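PDB 6IYR: type I modular polyketide synthase from Streptomyces albus subsp. albus, which probably transfers an extender unit, likely methylmalonyl, from coenzyme A to the acyl carrier protein of salinomycin synthase module 8. Local coordinates for residues V191-W196 with V241-A246. Sequence-based numbering, arbitrary orientation.
Sequences VQPALW and VSALRA. With PO4 (phosphate ion), chain B.
Ser242 OG and Trp196 CG both lie trans to their backbone nitrogens (chi1 175° and 172°), which lays the serine hydroxyl against the opposite helix and turns the indole toward Ser242. Ser242 CB sits over one indole face, 4.2 Å from the centroid of the five-membered ring, a CH-pi contact. Serine is small enough to fit here, its OG only 3.2 Å from Pro193 CA. Pro193, which kinks its helix by offering no N-H to the preceding turn, rests CG 3.9 Å from Ala243 CA. The small Ala246 CB faces the proline, and the axes of the two short segments, nearly antiparallel, come within 8.5 Å. Farther along, the side chains of Gln192 and Arg245 cross at about a right angle near a phosphate, probably from the crystallisation liquor. Arginine has the length to reach the anion: NH1 donates a hydrogen bond to phosphate O2 (3.2 Å, 145°), while NH2 bonds to Asn372 and weakly to Ser220. Gln221, Tyr320, Ser322 and His323 bind the same phosphate. This buried helix pair thus borders an anion pocket beside Ser220, in a GxSxG sequence that probably forms the nucleophile elbow, consistent with the extender-unit (probably methylmalonyl) binding active site of acyltransferases, where an arginine typically pairs with the substrate carboxylate.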
loop_
_atom_site.group_PDB
_atom_site.type_symbol
_atom_site.label_atom_id
_atom_site.label_comp_id
_atom_site.label_asym_id
_atom_site.label_seq_id
_atom_site.Cartn_x
_atom_site.Cartn_y
_atom_site.Cartn_z
ATOM N N VAL A 191 -16.911 -2.367 -1.640
ATOM C CA VAL A 191 -15.675 -1.781 -1.187
ATOM C C VAL A 191 -14.485 -2.630 -1.588
ATOM O O VAL A 191 -13.444 -2.081 -1.908
ATOM C CB VAL A 191 -15.663 -1.409 0.303
ATOM C CG1 VAL A 191 -15.657 -2.605 1.257
ATOM C CG2 VAL A 191 -14.461 -0.553 0.609
ATOM N N GLN A 192 -14.598 -3.957 -1.499
ATOM C CA GLN A 192 -13.427 -4.803 -1.694
ATOM C C GLN A 192 -12.881 -4.741 -3.141
ATOM O O GLN A 192 -11.685 -4.555 -3.356
ATOM C CB GLN A 192 -13.669 -6.264 -1.228
ATOM C CG GLN A 192 -13.832 -6.337 0.283
ATOM C CD GLN A 192 -13.734 -7.730 0.908
ATOM O OE1 GLN A 192 -13.888 -7.883 2.115
ATOM N NE2 GLN A 192 -13.476 -8.725 0.113
ATOM N N PRO A 193 -13.757 -4.842 -4.139
ATOM C CA PRO A 193 -13.270 -4.779 -5.513
ATOM C C PRO A 193 -12.791 -3.371 -5.927
ATOM O O PRO A 193 -11.922 -3.255 -6.796
ATOM C CB PRO A 193 -14.480 -5.164 -6.337
ATOM C CG PRO A 193 -15.376 -5.889 -5.390
ATOM C CD PRO A 193 -15.143 -5.288 -4.056
ATOM N N ALA A 194 -13.424 -2.332 -5.382
ATOM C CA ALA A 194 -13.002 -0.948 -5.629
ATOM C C ALA A 194 -11.568 -0.758 -5.110
ATOM O O ALA A 194 -10.661 -0.240 -5.801
ATOM C CB ALA A 194 -13.974 -0.020 -4.926
ATOM N N LEU A 195 -11.320 -1.271 -3.916
ATOM C CA LEU A 195 -9.980 -1.184 -3.357
ATOM C C LEU A 195 -8.987 -2.020 -4.162
ATOM O O LEU A 195 -7.860 -1.638 -4.340
ATOM C CB LEU A 195 -9.935 -1.619 -1.906
ATOM C CG LEU A 195 -10.380 -0.568 -0.871
ATOM C CD1 LEU A 195 -10.422 -1.183 0.543
ATOM C CD2 LEU A 195 -9.417 0.613 -0.925
ATOM N N TRP A 196 -9.397 -3.213 -4.550
ATOM C CA TRP A 196 -8.592 -4.047 -5.413
ATOM C C TRP A 196 -8.095 -3.227 -6.634
ATOM O O TRP A 196 -6.908 -3.250 -6.953
ATOM C CB TRP A 196 -9.424 -5.257 -5.877
ATOM C CG TRP A 196 -8.708 -6.059 -6.932
ATOM C CD1 TRP A 196 -7.679 -6.901 -6.741
ATOM C CD2 TRP A 196 -8.953 -6.022 -8.316
ATOM N NE1 TRP A 196 -7.273 -7.423 -7.925
ATOM C CE2 TRP A 196 -8.022 -6.875 -8.923
ATOM C CE3 TRP A 196 -9.806 -5.279 -9.126
ATOM C CZ2 TRP A 196 -7.958 -7.049 -10.295
ATOM C CZ3 TRP A 196 -9.781 -5.505 -10.478
ATOM C CH2 TRP A 196 -8.832 -6.337 -11.054
ATOM N N VAL A 241 -12.027 -13.211 -8.625
ATOM C CA VAL A 241 -11.769 -13.568 -7.216
ATOM C C VAL A 241 -12.171 -12.431 -6.290
ATOM O O VAL A 241 -12.916 -12.656 -5.332
ATOM C CB VAL A 241 -10.310 -13.947 -6.965
ATOM C CG1 VAL A 241 -10.051 -14.235 -5.488
ATOM C CG2 VAL A 241 -9.942 -15.192 -7.769
ATOM N N SER A 242 -11.891 -11.192 -6.706
ATOM C CA SER A 242 -12.138 -10.055 -5.840
ATOM C C SER A 242 -13.628 -9.863 -5.647
ATOM O O SER A 242 -14.102 -9.757 -4.520
ATOM C CB SER A 242 -11.511 -8.769 -6.398
ATOM O OG SER A 242 -11.883 -7.672 -5.565
ATOM N N ALA A 243 -14.356 -9.874 -6.753
ATOM C CA ALA A 243 -15.742 -9.540 -6.754
ATOM C C ALA A 243 -16.577 -10.662 -6.151
ATOM O O ALA A 243 -17.567 -10.416 -5.460
ATOM C CB ALA A 243 -16.194 -9.263 -8.162
ATOM N N LEU A 244 -16.226 -11.892 -6.477
ATOM C CA LEU A 244 -17.087 -13.028 -6.124
ATOM C C LEU A 244 -16.794 -13.481 -4.685
ATOM O O LEU A 244 -17.681 -13.882 -3.930
ATOM C CB LEU A 244 -16.861 -14.173 -7.128
ATOM C CG LEU A 244 -17.841 -14.269 -8.295
ATOM C CD1 LEU A 244 -18.492 -12.982 -8.752
ATOM C CD2 LEU A 244 -17.353 -15.097 -9.465
ATOM N N ARG A 245 -15.564 -13.312 -4.244
ATOM C CA ARG A 245 -15.289 -13.567 -2.838
ATOM C C ARG A 245 -15.963 -12.541 -1.945
ATOM O O ARG A 245 -16.496 -12.904 -0.899
ATOM C CB ARG A 245 -13.804 -13.578 -2.631
ATOM C CG ARG A 245 -13.284 -13.910 -1.256
ATOM C CD ARG A 245 -12.345 -12.784 -0.946
ATOM N NE ARG A 245 -11.239 -13.089 -0.070
ATOM C CZ ARG A 245 -10.888 -12.249 0.900
ATOM N NH1 ARG A 245 -11.672 -11.162 1.201
ATOM N NH2 ARG A 245 -9.801 -12.507 1.598
ATOM N N ALA A 246 -16.026 -11.287 -2.403
ATOM C CA ALA A 246 -16.681 -10.220 -1.665
ATOM C C ALA A 246 -18.185 -10.421 -1.606
ATOM O O ALA A 246 -18.827 -10.188 -0.562
ATOM C CB ALA A 246 -16.371 -8.857 -2.269
HETATM P P PO4 B . -10.579 -9.028 4.504
HETATM O O1 PO4 B . -10.665 -7.575 4.929
HETATM O O2 PO4 B . -11.861 -9.781 4.107
HETATM O O3 PO4 B . -9.664 -8.968 3.292
HETATM O O4 PO4 B . -10.051 -9.756 5.711
#